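Local coordinates for pentacotripeptide-repeat region of PRORP domain-containing protein (PDB 4ME2) that probably binds RNA in a sequence-specific way as a pentatricopeptide-repeat protein, with a likely part in chloroplast group II intron recognition, at residues Glu149-Ala154 with Gly161-Glu166; Asp117-Ala122 with Asp167-Thr172; Leu142-Ile147 with Ala187-Glu192. All coordinates share one frame; numbering follows the deposited sequence.

Overall arrangement
From the N terminus, after four earlier helices, Asp117 and the start of helix 118-126 supply 117-122. Helix 133-151 then supplies 142-147, and its last turn, with the loop that follows, 149-154. Contact 1 closes the shortest loop, where 161-166 folds back on that helix end. The chain then enters 167-172, and contact 2 closes on the start of helix 118-126. Contact 3 closes last, when helix 184-197 meets helix 133-151. Contact 1 is therefore nested inside both other loops, whereas contacts 2 and 3 cross. All three touch one another, so that four successive helices and the loop before helix 168-180 are tied into one packed unit.

Contact 1 (Glu149-Ala154 with Gly161-Glu166); sequences EKERGA and GVWVGE
The end of helix 133-151 illustrates how a loop can be pinned by one aromatic side chain and one charge pair. The tight part lies around Trp163, whose ring is buried and also meets Phe146 edge to face. Lys150 CB sits over the face of the Trp163 six-membered ring in a CH-pi contact, 4.3 Å from the centroid. It is displaced toward the rim, and Lys150 CG approaches Trp163 CH2 at 3.7 Å. Val162 CG2 lies over the same face of the indole, near its rim, while Val162 CG1 is 3.1 Å from Lys150 O. At the ring edge, near its plane, Trp163 NE1 gives a weak but nearly straight hydrogen bond to Glu151 OE1 at 3.4 Å.

The outer part is looser and polar. Bends at chi2 and chi3 carry the Lys150 chain across the indole and out to Glu166. There Lys150 NZ meets the syn lone pair of Glu166 OE1 at 2.7 Å, in a salt bridge. A water accepts from Lys150 NZ at 2.8 Å and donates to Glu166 OE2. The lysine thus does double duty: its CB and CG cover one face of the indole while its amino group, probably charged, is balanced by a partly hydrated carboxylate.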
ATOM      1  N   GLU A 149      -0.274   4.322  -9.762  1.00 23.67           N
ATOM      2  CA  GLU A 149       0.210   5.686  -9.552  1.00 23.96           C
ATOM      3  C   GLU A 149       1.685   5.844  -9.933  1.00 24.48           C
ATOM      4  O   GLU A 149       2.111   6.924 -10.329  1.00 25.16           O
ATOM      5  CB  GLU A 149      -0.060   6.186  -8.125  1.00 23.06           C
ATOM      6  CG  GLU A 149       0.839   5.596  -7.051  1.00 22.45           C
ATOM      7  CD  GLU A 149       0.328   5.826  -5.638  1.00 22.25           C
ATOM      8  OE1 GLU A 149      -0.685   6.532  -5.459  1.00 21.97           O
ATOM      9  OE2 GLU A 149       0.956   5.304  -4.699  1.00 22.67           O
ATOM     10  N   LYS A 150       2.456   4.765  -9.836  1.00 25.42           N
ATOM     11  CA  LYS A 150       3.856   4.801 -10.247  1.00 27.07           C
ATOM     12  C   LYS A 150       3.978   4.711 -11.762  1.00 28.09           C
ATOM     13  O   LYS A 150       4.637   5.537 -12.388  1.00 28.62           O
ATOM     14  CB  LYS A 150       4.640   3.661  -9.597  1.00 27.67           C
ATOM     15  CG  LYS A 150       4.633   3.678  -8.079  1.00 29.11           C
ATOM     16  CD  LYS A 150       5.519   4.775  -7.512  1.00 30.46           C
ATOM     17  CE  LYS A 150       6.987   4.490  -7.790  1.00 31.63           C
ATOM     18  NZ  LYS A 150       7.874   5.448  -7.076  1.00 33.64           N
ATOM     19  N   GLU A 151       3.328   3.711 -12.347  1.00 28.61           N
ATOM     20  CA  GLU A 151       3.515   3.407 -13.764  1.00 30.40           C
ATOM     21  C   GLU A 151       2.857   4.419 -14.696  1.00 31.61           C
ATOM     22  O   GLU A 151       3.370   4.693 -15.781  1.00 31.81           O
ATOM     23  CB  GLU A 151       3.047   1.986 -14.072  1.00 31.50           C
ATOM     24  CG  GLU A 151       3.857   0.929 -13.343  1.00 32.58           C
ATOM     25  CD  GLU A 151       3.532  -0.481 -13.788  1.00 33.51           C
ATOM     26  OE1 GLU A 151       4.374  -1.373 -13.556  1.00 35.22           O
ATOM     27  OE2 GLU A 151       2.445  -0.699 -14.363  1.00 35.34           O
ATOM     28  N   ARG A 152       1.734   4.983 -14.268  1.00 32.41           N
ATOM     29  CA  ARG A 152       1.042   6.001 -15.053  1.00 33.81           C
ATOM     30  C   ARG A 152       1.389   7.418 -14.576  1.00 33.43           C
ATOM     31  O   ARG A 152       0.794   8.396 -15.034  1.00 33.98           O
ATOM     32  CB  ARG A 152      -0.471   5.765 -15.017  1.00 36.16           C
ATOM     33  CG  ARG A 152      -0.902   4.367 -15.441  1.00 39.00           C
ATOM     34  CD  ARG A 152      -2.412   4.201 -15.336  1.00 41.84           C
ATOM     35  NE  ARG A 152      -3.103   5.492 -15.254  1.00 44.84           N
ATOM     36  CZ  ARG A 152      -3.924   5.979 -16.181  1.00 46.17           C
ATOM     37  NH1 ARG A 152      -4.191   5.283 -17.279  1.00 48.11           N
ATOM     38  NH2 ARG A 152      -4.490   7.166 -16.006  1.00 47.59           N
ATOM     39  N   GLY A 153       2.356   7.519 -13.662  1.00 32.25           N
ATOM     40  CA  GLY A 153       2.819   8.804 -13.137  1.00 32.53           C
ATOM     41  C   GLY A 153       3.723   9.521 -14.121  1.00 33.13           C
ATOM     42  O   GLY A 153       3.972   9.017 -15.216  1.00 33.26           O
ATOM     43  N   ALA A 154       4.227  10.688 -13.715  1.00 33.20           N
ATOM     44  CA  ALA A 154       4.978  11.588 -14.598  1.00 34.66           C
ATOM     45  C   ALA A 154       6.237  10.930 -15.131  1.00 35.69           C
ATOM     46  O   ALA A 154       6.671  11.192 -16.256  1.00 34.84           O
ATOM     47  CB  ALA A 154       5.326  12.868 -13.861  1.00 34.13           C
ATOM     48  N   GLY A 161      12.712   3.936 -16.494  1.00 54.31           N
ATOM     49  CA  GLY A 161      11.505   3.349 -15.942  1.00 50.10           C
ATOM     50  C   GLY A 161      11.181   3.851 -14.550  1.00 47.00           C
ATOM     51  O   GLY A 161      12.032   4.415 -13.862  1.00 47.42           O
ATOM     52  N   VAL A 162       9.946   3.624 -14.126  1.00 43.60           N
ATOM     53  CA  VAL A 162       9.474   4.183 -12.876  1.00 41.43           C
ATOM     54  C   VAL A 162      10.125   3.553 -11.658  1.00 40.44           C
ATOM     55  O   VAL A 162      10.107   4.142 -10.586  1.00 41.23           O
ATOM     56  CB  VAL A 162       7.949   4.045 -12.738  1.00 40.33           C
ATOM     57  CG1 VAL A 162       7.247   4.844 -13.822  1.00 40.25           C
ATOM     58  CG2 VAL A 162       7.535   2.582 -12.801  1.00 38.90           C
ATOM     59  N   TRP A 163      10.697   2.367 -11.822  1.00 39.71           N
ATOM     60  CA  TRP A 163      11.080   1.559 -10.675  1.00 38.86           C
ATOM     61  C   TRP A 163      12.546   1.476 -10.391  1.00 40.38           C
ATOM     62  O   TRP A 163      12.929   1.107  -9.287  1.00 40.40           O
ATOM     63  CB  TRP A 163      10.561   0.148 -10.838  1.00 36.40           C
ATOM     64  CG  TRP A 163       9.071   0.008 -10.879  1.00 33.85           C
ATOM     65  CD1 TRP A 163       8.284  -0.289 -11.974  1.00 33.30           C
ATOM     66  CD2 TRP A 163       8.147   0.109  -9.763  1.00 32.65           C
ATOM     67  NE1 TRP A 163       6.968  -0.366 -11.619  1.00 32.77           N
ATOM     68  CE2 TRP A 163       6.817  -0.138 -10.313  1.00 32.19           C
ATOM     69  CE3 TRP A 163       8.280   0.374  -8.421  1.00 31.64           C
ATOM     70  CZ2 TRP A 163       5.685  -0.107  -9.533  1.00 31.12           C
ATOM     71  CZ3 TRP A 163       7.130   0.399  -7.639  1.00 31.25           C
ATOM     72  CH2 TRP A 163       5.863   0.162  -8.186  1.00 30.58           C
ATOM     73  N   VAL A 164      13.385   1.793 -11.373  1.00 42.34           N
ATOM     74  CA  VAL A 164      14.840   1.644 -11.215  1.00 43.14           C
ATOM     75  C   VAL A 164      15.433   2.447 -10.047  1.00 43.00           C
ATOM     76  O   VAL A 164      16.415   2.023  -9.432  1.00 43.66           O
ATOM     77  CB  VAL A 164      15.584   1.941 -12.538  1.00 44.08           C
ATOM     78  CG1 VAL A 164      17.089   2.036 -12.328  1.00 44.92           C
ATOM     79  CG2 VAL A 164      15.270   0.862 -13.561  1.00 44.35           C
ATOM     80  N   GLY A 165      14.827   3.591  -9.735  1.00 42.68           N
ATOM     81  CA  GLY A 165      15.294   4.431  -8.634  1.00 42.17           C
ATOM     82  C   GLY A 165      14.542   4.252  -7.325  1.00 42.14           C
ATOM     83  O   GLY A 165      14.727   5.034  -6.388  1.00 42.69           O
ATOM     84  N   GLU A 166      13.700   3.222  -7.251  1.00 41.20           N
ATOM     85  CA  GLU A 166      12.869   2.972  -6.069  1.00 40.04           C
ATOM     86  C   GLU A 166      13.671   2.621  -4.819  1.00 38.86           C
ATOM     87  O   GLU A 166      14.655   1.882  -4.894  1.00 39.37           O
ATOM     88  CB  GLU A 166      11.866   1.849  -6.355  1.00 40.37           C
ATOM     89  CG  GLU A 166      10.771   1.716  -5.309  1.00 40.67           C
ATOM     90  CD  GLU A 166       9.823   2.901  -5.303  1.00 41.24           C
ATOM     91  OE1 GLU A 166       9.683   3.564  -6.354  1.00 40.58           O
ATOM     92  OE2 GLU A 166       9.219   3.172  -4.246  1.00 40.90           O
TER
HETATM   93  O   HOH W   1       7.118   5.160  -4.438  1.00 33.21           O

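Contact 2 (Asp117-Ala122 with Asp167-Thr172); sequences DPELYA and DVYKLT
Helices 118-126 and 168-180 begin side by side, and one lysine spans the gap between them. Their first turns run nearly parallel, with the local axes 8.4 Å apart and 20° between directions. Lys170 leaves its helix with CG anti to the carbonyl carbon (chi1 -68°). Its CB faces Pro118 CB at 4.4 Å, while that same Pro118 CB lies 3.7 Å from Lys170 O, so the proline CB rests against the backbone at the base of the side chain. Next, Lys170 CG passes Glu119 OE1 at 3.4 Å. CD passes alongside both carboxylates, near Asp117 OD1 and Glu119 OE1, and the chain bends at chi3 (144°). CE then comes within 3.3 Å of Glu119 OE1 and touches Asp117 OD1 as well. At the tip, Lys170 NZ forms a long salt bridge with Asp117 OD1 at 3.5 Å; its charge lies near that of Glu119 without contact.

Asp117 has a second duty. It is the N-cap of helix 118-126, and its OD1 accepts from Glu119 N at 3.0 Å, the donor standing above the carboxylate plane. Asp167 caps the neighbouring helix too, but its OD1 takes the N-H three residues on, that of Lys170 N at 3.1 Å. An alanine in place of Lys170 removes the chain beyond CB, and would probably leave the acids of Asp117 and Glu119 less well balanced and the two helix starts less firmly joined. Deeper in, Pro118 and Leu171 both pack on Phe146 of helix 133-151. Near-parallel alternate helices with the intervening helix packed against both are the arrangement of stacked helix-turn-helix units in a pentatricopeptide-repeat solenoid.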
ATOM      1  N   ASP A 117       4.601   6.601  -0.761  1.00 27.42           N
ATOM      2  CA  ASP A 117       5.561   6.074   0.191  1.00 27.14           C
ATOM      3  C   ASP A 117       5.162   4.631   0.471  1.00 26.58           C
ATOM      4  O   ASP A 117       4.158   4.391   1.145  1.00 25.27           O
ATOM      5  CB  ASP A 117       5.555   6.917   1.473  1.00 28.60           C
ATOM      6  CG  ASP A 117       6.492   6.381   2.547  1.00 29.28           C
ATOM      7  OD1 ASP A 117       7.312   5.483   2.268  1.00 30.17           O
ATOM      8  OD2 ASP A 117       6.406   6.875   3.691  1.00 31.22           O
ATOM      9  N   PRO A 118       5.930   3.666  -0.065  1.00 25.89           N
ATOM     10  CA  PRO A 118       5.601   2.261   0.173  1.00 25.55           C
ATOM     11  C   PRO A 118       5.634   1.884   1.652  1.00 24.86           C
ATOM     12  O   PRO A 118       4.970   0.932   2.050  1.00 23.59           O
ATOM     13  CB  PRO A 118       6.691   1.502  -0.595  1.00 26.34           C
ATOM     14  CG  PRO A 118       7.200   2.469  -1.607  1.00 25.97           C
ATOM     15  CD  PRO A 118       7.084   3.818  -0.975  1.00 26.73           C
ATOM     16  N   GLU A 119       6.403   2.612   2.455  1.00 24.72           N
ATOM     17  CA  GLU A 119       6.474   2.328   3.883  1.00 25.04           C
ATOM     18  C   GLU A 119       5.175   2.723   4.590  1.00 23.58           C
ATOM     19  O   GLU A 119       4.737   2.036   5.516  1.00 22.94           O
ATOM     20  CB  GLU A 119       7.702   2.995   4.523  1.00 27.48           C
ATOM     21  CG  GLU A 119       7.961   2.552   5.956  1.00 29.27           C
ATOM     22  CD  GLU A 119       9.382   2.812   6.418  1.00 31.33           C
ATOM     23  OE1 GLU A 119      10.181   3.373   5.636  1.00 32.93           O
ATOM     24  OE2 GLU A 119       9.701   2.449   7.568  1.00 32.13           O
ATOM     25  N   LEU A 120       4.552   3.812   4.146  1.00 22.44           N
ATOM     26  CA  LEU A 120       3.250   4.199   4.680  1.00 21.70           C
ATOM     27  C   LEU A 120       2.229   3.134   4.296  1.00 20.88           C
ATOM     28  O   LEU A 120       1.424   2.688   5.128  1.00 20.07           O
ATOM     29  CB  LEU A 120       2.816   5.564   4.147  1.00 22.32           C
ATOM     30  CG  LEU A 120       1.423   6.026   4.589  1.00 22.07           C
ATOM     31  CD1 LEU A 120       1.293   6.026   6.111  1.00 22.66           C
ATOM     32  CD2 LEU A 120       1.110   7.401   4.017  1.00 22.71           C
ATOM     33  N   TYR A 121       2.273   2.712   3.038  1.00 19.88           N
ATOM     34  CA  TYR A 121       1.400   1.623   2.608  1.00 19.30           C
ATOM     35  C   TYR A 121       1.636   0.361   3.445  1.00 19.16           C
ATOM     36  O   TYR A 121       0.686  -0.341   3.800  1.00 17.77           O
ATOM     37  CB  TYR A 121       1.561   1.325   1.116  1.00 19.51           C
ATOM     38  CG  TYR A 121       1.141   2.453   0.192  1.00 19.51           C
ATOM     39  CD1 TYR A 121       0.210   3.423   0.594  1.00 19.50           C
ATOM     40  CD2 TYR A 121       1.673   2.549  -1.094  1.00 19.98           C
ATOM     41  CE1 TYR A 121      -0.175   4.448  -0.263  1.00 19.70           C
ATOM     42  CE2 TYR A 121       1.291   3.568  -1.958  1.00 19.79           C
ATOM     43  CZ  TYR A 121       0.377   4.517  -1.543  1.00 19.27           C
ATOM     44  OH  TYR A 121       0.004   5.530  -2.408  1.00 19.73           O
ATOM     45  N   ALA A 122       2.898   0.072   3.759  1.00 19.11           N
ATOM     46  CA  ALA A 122       3.228  -1.087   4.581  1.00 19.35           C
ATOM     47  C   ALA A 122       2.532  -1.013   5.936  1.00 19.57           C
ATOM     48  O   ALA A 122       2.039  -2.026   6.430  1.00 19.67           O
ATOM     49  CB  ALA A 122       4.739  -1.226   4.755  1.00 19.77           C
ATOM     50  N   ASP A 167      13.235   3.142  -3.671  1.00 36.78           N
ATOM     51  CA  ASP A 167      13.836   2.800  -2.382  1.00 35.02           C
ATOM     52  C   ASP A 167      13.543   1.336  -2.033  1.00 33.77           C
ATOM     53  O   ASP A 167      12.468   1.003  -1.517  1.00 33.28           O
ATOM     54  CB  ASP A 167      13.350   3.746  -1.275  1.00 34.98           C
ATOM     55  CG  ASP A 167      14.014   3.474   0.073  1.00 34.37           C
ATOM     56  OD1 ASP A 167      14.375   2.314   0.359  1.00 34.60           O
ATOM     57  OD2 ASP A 167      14.172   4.428   0.862  1.00 35.65           O
ATOM     58  N   VAL A 168      14.519   0.476  -2.314  1.00 32.32           N
ATOM     59  CA  VAL A 168      14.379  -0.968  -2.135  1.00 31.41           C
ATOM     60  C   VAL A 168      14.005  -1.350  -0.705  1.00 29.93           C
ATOM     61  O   VAL A 168      13.210  -2.268  -0.496  1.00 28.27           O
ATOM     62  CB  VAL A 168      15.653  -1.719  -2.580  1.00 31.76           C
ATOM     63  CG1 VAL A 168      15.626  -3.171  -2.119  1.00 32.58           C
ATOM     64  CG2 VAL A 168      15.807  -1.641  -4.094  1.00 32.97           C
ATOM     65  N   TYR A 169      14.566  -0.646   0.273  1.00 29.14           N
ATOM     66  CA  TYR A 169      14.263  -0.932   1.672  1.00 28.91           C
ATOM     67  C   TYR A 169      12.774  -0.742   1.965  1.00 27.92           C
ATOM     68  O   TYR A 169      12.135  -1.609   2.561  1.00 27.14           O
ATOM     69  CB  TYR A 169      15.115  -0.067   2.609  1.00 30.12           C
ATOM     70  CG  TYR A 169      14.713  -0.170   4.059  1.00 30.80           C
ATOM     71  CD1 TYR A 169      15.185  -1.207   4.865  1.00 31.63           C
ATOM     72  CD2 TYR A 169      13.857   0.772   4.628  1.00 31.85           C
ATOM     73  CE1 TYR A 169      14.811  -1.305   6.194  1.00 33.08           C
ATOM     74  CE2 TYR A 169      13.480   0.681   5.956  1.00 32.71           C
ATOM     75  CZ  TYR A 169      13.961  -0.354   6.734  1.00 33.18           C
ATOM     76  OH  TYR A 169      13.586  -0.443   8.052  1.00 35.62           O
ATOM     77  N   LYS A 170      12.227   0.388   1.536  1.00 27.84           N
ATOM     78  CA  LYS A 170      10.809   0.665   1.736  1.00 27.22           C
ATOM     79  C   LYS A 170       9.937  -0.269   0.902  1.00 26.03           C
ATOM     80  O   LYS A 170       8.891  -0.729   1.368  1.00 24.35           O
ATOM     81  CB  LYS A 170      10.500   2.124   1.415  1.00 28.61           C
ATOM     82  CG  LYS A 170      11.105   3.100   2.407  1.00 29.64           C
ATOM     83  CD  LYS A 170      10.896   4.534   1.957  1.00 31.46           C
ATOM     84  CE  LYS A 170      10.659   5.444   3.151  1.00 33.06           C
ATOM     85  NZ  LYS A 170      10.470   6.854   2.709  1.00 35.32           N
ATOM     86  N   LEU A 171      10.364  -0.557  -0.323  1.00 24.98           N
ATOM     87  CA  LEU A 171       9.627  -1.500  -1.163  1.00 24.15           C
ATOM     88  C   LEU A 171       9.587  -2.881  -0.512  1.00 23.52           C
ATOM     89  O   LEU A 171       8.559  -3.569  -0.549  1.00 22.17           O
ATOM     90  CB  LEU A 171      10.248  -1.588  -2.558  1.00 25.01           C
ATOM     91  CG  LEU A 171       9.438  -2.372  -3.593  1.00 25.17           C
ATOM     92  CD1 LEU A 171       8.182  -1.606  -3.988  1.00 26.38           C
ATOM     93  CD2 LEU A 171      10.289  -2.692  -4.813  1.00 26.81           C
ATOM     94  N   THR A 172      10.700  -3.281   0.098  1.00 23.44           N
ATOM     95  CA  THR A 172      10.785  -4.595   0.731  1.00 23.28           C
ATOM     96  C   THR A 172       9.900  -4.653   1.977  1.00 22.76           C
ATOM     97  O   THR A 172       9.309  -5.694   2.280  1.00 21.96           O
ATOM     98  CB  THR A 172      12.245  -4.986   1.064  1.00 23.68           C
ATOM     99  OG1 THR A 172      13.033  -4.943  -0.136  1.00 24.12           O
ATOM    100  CG2 THR A 172      12.307  -6.403   1.632  1.00 24.21           C
TER

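Contact 3 (Leu142-Ile147 with Ala187-Glu192); sequences LVEAFI and AWRVYE
Taken in order from Ala187, the second segment shows how successive residues of one helix face different neighbours. Ala187 turns its methyl away from helix 133-151, toward Met210 and Met214, and Trp188 packs on helix 220-236. Arg189 is the first residue to reach across. Its chain bends at chi2 and chi3, bringing the guanidinium broadside over Ile147, whose CD1 stands 3.7 Å above the centre of the plane; Ile147 CG2 lies 3.8 Å from Arg189 NH2. At the guanidinium edge, Arg189 NH1 donates to Glu144 OE1 at 2.6 Å, within a salt bridge that uses the syn lone pair. The N-H...O angle of 133° makes this bond bent, and the carboxylate is turned 35° from the guanidinium. An apolar group on one face and an acid at the edge together would hold the guanidinium in this orientation.

Val190 follows on the buried side. Its CG2 presses on Val143 CG1 at 3.5 Å, tighter than usual for two methyls, while its N lies 3.9 Å from Ile147 CD1. Tyr191 then swings to the far side, hydrogen-bonding Asp229 through its OH. The short segments of the two helices run nearly parallel, 12° apart with axes 9.9 Å from each other, and Leu171 of helix 168-180 backs Val190. Alternate helices aligned in one layer in this way are the hallmark of an alpha-alpha solenoid such as the pentatricopeptide-repeat fold.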
ATOM      1  N   LEU A 142      -5.378  -1.339  -2.759  1.00 17.92           N
ATOM      2  CA  LEU A 142      -4.360  -0.331  -2.456  1.00 17.60           C
ATOM      3  C   LEU A 142      -3.065  -0.623  -3.216  1.00 17.70           C
ATOM      4  O   LEU A 142      -2.414   0.300  -3.724  1.00 17.82           O
ATOM      5  CB  LEU A 142      -4.103  -0.258  -0.947  1.00 17.47           C
ATOM      6  CG  LEU A 142      -2.999   0.703  -0.480  1.00 18.01           C
ATOM      7  CD1 LEU A 142      -3.319   2.138  -0.882  1.00 18.10           C
ATOM      8  CD2 LEU A 142      -2.789   0.584   1.021  1.00 18.49           C
ATOM      9  N   VAL A 143      -2.706  -1.904  -3.307  1.00 17.62           N
ATOM     10  CA  VAL A 143      -1.501  -2.304  -4.030  1.00 18.01           C
ATOM     11  C   VAL A 143      -1.638  -2.034  -5.529  1.00 18.48           C
ATOM     12  O   VAL A 143      -0.703  -1.536  -6.155  1.00 18.60           O
ATOM     13  CB  VAL A 143      -1.101  -3.763  -3.736  1.00 18.80           C
ATOM     14  CG1 VAL A 143      -0.030  -4.236  -4.705  1.00 19.27           C
ATOM     15  CG2 VAL A 143      -0.603  -3.879  -2.305  1.00 18.85           C
ATOM     16  N   GLU A 144      -2.802  -2.335  -6.099  1.00 19.14           N
ATOM     17  CA  GLU A 144      -3.059  -1.972  -7.492  1.00 19.97           C
ATOM     18  C   GLU A 144      -2.942  -0.465  -7.707  1.00 19.88           C
ATOM     19  O   GLU A 144      -2.393  -0.031  -8.718  1.00 20.30           O
ATOM     20  CB  GLU A 144      -4.428  -2.470  -7.957  1.00 21.20           C
ATOM     21  CG  GLU A 144      -4.535  -3.983  -8.022  1.00 22.55           C
ATOM     22  CD  GLU A 144      -3.507  -4.609  -8.940  1.00 23.61           C
ATOM     23  OE1 GLU A 144      -3.436  -4.209 -10.124  1.00 25.97           O
ATOM     24  OE2 GLU A 144      -2.772  -5.509  -8.486  1.00 24.35           O
ATOM     25  N   ALA A 145      -3.435   0.322  -6.748  1.00 19.48           N
ATOM     26  CA  ALA A 145      -3.389   1.784  -6.838  1.00 19.36           C
ATOM     27  C   ALA A 145      -1.956   2.307  -6.774  1.00 20.05           C
ATOM     28  O   ALA A 145      -1.613   3.265  -7.464  1.00 21.02           O
ATOM     29  CB  ALA A 145      -4.255   2.427  -5.757  1.00 19.25           C
ATOM     30  N   PHE A 146      -1.131   1.665  -5.955  1.00 19.37           N
ATOM     31  CA  PHE A 146       0.275   2.017  -5.836  1.00 19.97           C
ATOM     32  C   PHE A 146       0.990   1.747  -7.156  1.00 20.50           C
ATOM     33  O   PHE A 146       1.713   2.601  -7.659  1.00 20.98           O
ATOM     34  CB  PHE A 146       0.918   1.226  -4.693  1.00 20.20           C
ATOM     35  CG  PHE A 146       2.424   1.292  -4.661  1.00 20.24           C
ATOM     36  CD1 PHE A 146       3.093   2.515  -4.711  1.00 20.43           C
ATOM     37  CD2 PHE A 146       3.175   0.128  -4.544  1.00 20.74           C
ATOM     38  CE1 PHE A 146       4.480   2.571  -4.666  1.00 20.82           C
ATOM     39  CE2 PHE A 146       4.563   0.175  -4.490  1.00 21.01           C
ATOM     40  CZ  PHE A 146       5.216   1.399  -4.555  1.00 21.35           C
ATOM     41  N   ILE A 147       0.772   0.564  -7.720  1.00 21.03           N
ATOM     42  CA  ILE A 147       1.441   0.205  -8.971  1.00 21.92           C
ATOM     43  C   ILE A 147       1.027   1.171 -10.081  1.00 22.73           C
ATOM     44  O   ILE A 147       1.876   1.666 -10.827  1.00 23.47           O
ATOM     45  CB  ILE A 147       1.198  -1.272  -9.357  1.00 22.20           C
ATOM     46  CG1 ILE A 147       1.860  -2.188  -8.324  1.00 22.46           C
ATOM     47  CG2 ILE A 147       1.749  -1.574 -10.747  1.00 23.39           C
ATOM     48  CD1 ILE A 147       1.478  -3.650  -8.444  1.00 23.14           C
ATOM     49  N   ALA A 187       1.517  -9.221  -3.130  1.00 18.61           N
ATOM     50  CA  ALA A 187       2.976  -9.236  -2.997  1.00 18.84           C
ATOM     51  C   ALA A 187       3.636  -9.570  -4.344  1.00 19.53           C
ATOM     52  O   ALA A 187       4.580  -8.896  -4.786  1.00 19.68           O
ATOM     53  CB  ALA A 187       3.408 -10.223  -1.913  1.00 18.86           C
ATOM     54  N   TRP A 188       3.125 -10.602  -5.006  1.00 19.95           N
ATOM     55  CA  TRP A 188       3.622 -10.948  -6.325  1.00 20.88           C
ATOM     56  C   TRP A 188       3.508  -9.782  -7.285  1.00 21.43           C
ATOM     57  O   TRP A 188       4.450  -9.493  -8.030  1.00 21.43           O
ATOM     58  CB  TRP A 188       2.906 -12.172  -6.868  1.00 21.43           C
ATOM     59  CG  TRP A 188       3.302 -12.426  -8.280  1.00 22.16           C
ATOM     60  CD1 TRP A 188       2.564 -12.173  -9.427  1.00 22.63           C
ATOM     61  CD2 TRP A 188       4.591 -12.916  -8.747  1.00 22.15           C
ATOM     62  NE1 TRP A 188       3.282 -12.505 -10.542  1.00 23.10           N
ATOM     63  CE2 TRP A 188       4.504 -12.962 -10.204  1.00 23.19           C
ATOM     64  CE3 TRP A 188       5.756 -13.339  -8.124  1.00 22.63           C
ATOM     65  CZ2 TRP A 188       5.558 -13.400 -10.986  1.00 23.16           C
ATOM     66  CZ3 TRP A 188       6.812 -13.783  -8.921  1.00 22.86           C
ATOM     67  CH2 TRP A 188       6.715 -13.811 -10.317  1.00 23.48           C
ATOM     68  N   ARG A 189       2.362  -9.101  -7.271  1.00 21.78           N
ATOM     69  CA  ARG A 189       2.142  -7.962  -8.164  1.00 23.42           C
ATOM     70  C   ARG A 189       3.244  -6.921  -8.006  1.00 23.14           C
ATOM     71  O   ARG A 189       3.822  -6.474  -8.998  1.00 24.16           O
ATOM     72  CB  ARG A 189       0.759  -7.331  -7.946  1.00 24.03           C
ATOM     73  CG  ARG A 189      -0.375  -8.022  -8.697  1.00 25.78           C
ATOM     74  CD  ARG A 189      -0.976  -7.139  -9.793  1.00 28.68           C
ATOM     75  NE  ARG A 189       0.018  -6.585 -10.706  1.00 30.77           N
ATOM     76  CZ  ARG A 189      -0.061  -5.391 -11.294  1.00 30.61           C
ATOM     77  NH1 ARG A 189      -1.087  -4.580 -11.071  1.00 31.79           N
ATOM     78  NH2 ARG A 189       0.907  -4.998 -12.108  1.00 32.20           N
ATOM     79  N   VAL A 190       3.542  -6.549  -6.762  1.00 22.74           N
ATOM     80  CA  VAL A 190       4.595  -5.563  -6.481  1.00 23.24           C
ATOM     81  C   VAL A 190       5.970  -6.076  -6.909  1.00 24.29           C
ATOM     82  O   VAL A 190       6.731  -5.365  -7.585  1.00 25.00           O
ATOM     83  CB  VAL A 190       4.660  -5.191  -4.984  1.00 22.71           C
ATOM     84  CG1 VAL A 190       5.902  -4.357  -4.698  1.00 23.10           C
ATOM     85  CG2 VAL A 190       3.412  -4.436  -4.558  1.00 23.06           C
ATOM     86  N   TYR A 191       6.294  -7.297  -6.487  1.00 24.59           N
ATOM     87  CA  TYR A 191       7.576  -7.905  -6.832  1.00 25.88           C
ATOM     88  C   TYR A 191       7.773  -7.970  -8.349  1.00 26.96           C
ATOM     89  O   TYR A 191       8.829  -7.591  -8.864  1.00 28.74           O
ATOM     90  CB  TYR A 191       7.705  -9.296  -6.199  1.00 25.24           C
ATOM     91  CG  TYR A 191       8.952 -10.040  -6.619  1.00 25.75           C
ATOM     92  CD1 TYR A 191       8.918 -10.949  -7.679  1.00 26.30           C
ATOM     93  CD2 TYR A 191      10.166  -9.837  -5.963  1.00 25.99           C
ATOM     94  CE1 TYR A 191      10.061 -11.637  -8.071  1.00 26.43           C
ATOM     95  CE2 TYR A 191      11.314 -10.522  -6.345  1.00 25.99           C
ATOM     96  CZ  TYR A 191      11.255 -11.416  -7.399  1.00 26.49           C
ATOM     97  OH  TYR A 191      12.391 -12.092  -7.777  1.00 26.78           O
ATOM     98  N   GLU A 192       6.753  -8.432  -9.064  1.00 27.65           N
ATOM     99  CA  GLU A 192       6.840  -8.556 -10.514  1.00 29.07           C
ATOM    100  C   GLU A 192       7.020  -7.201 -11.198  1.00 30.30           C
ATOM    101  O   GLU A 192       7.914  -7.040 -12.027  1.00 31.43           O
ATOM    102  CB  GLU A 192       5.617  -9.273 -11.076  1.00 29.46           C
ATOM    103  CG  GLU A 192       5.586  -9.313 -12.592  1.00 30.52           C
ATOM    104  CD  GLU A 192       4.333  -9.968 -13.126  1.00 30.61           C
ATOM    105  OE1 GLU A 192       4.455 -10.974 -13.852  1.00 31.76           O
ATOM    106  OE2 GLU A 192       3.226  -9.483 -12.813  1.00 32.01           O
TER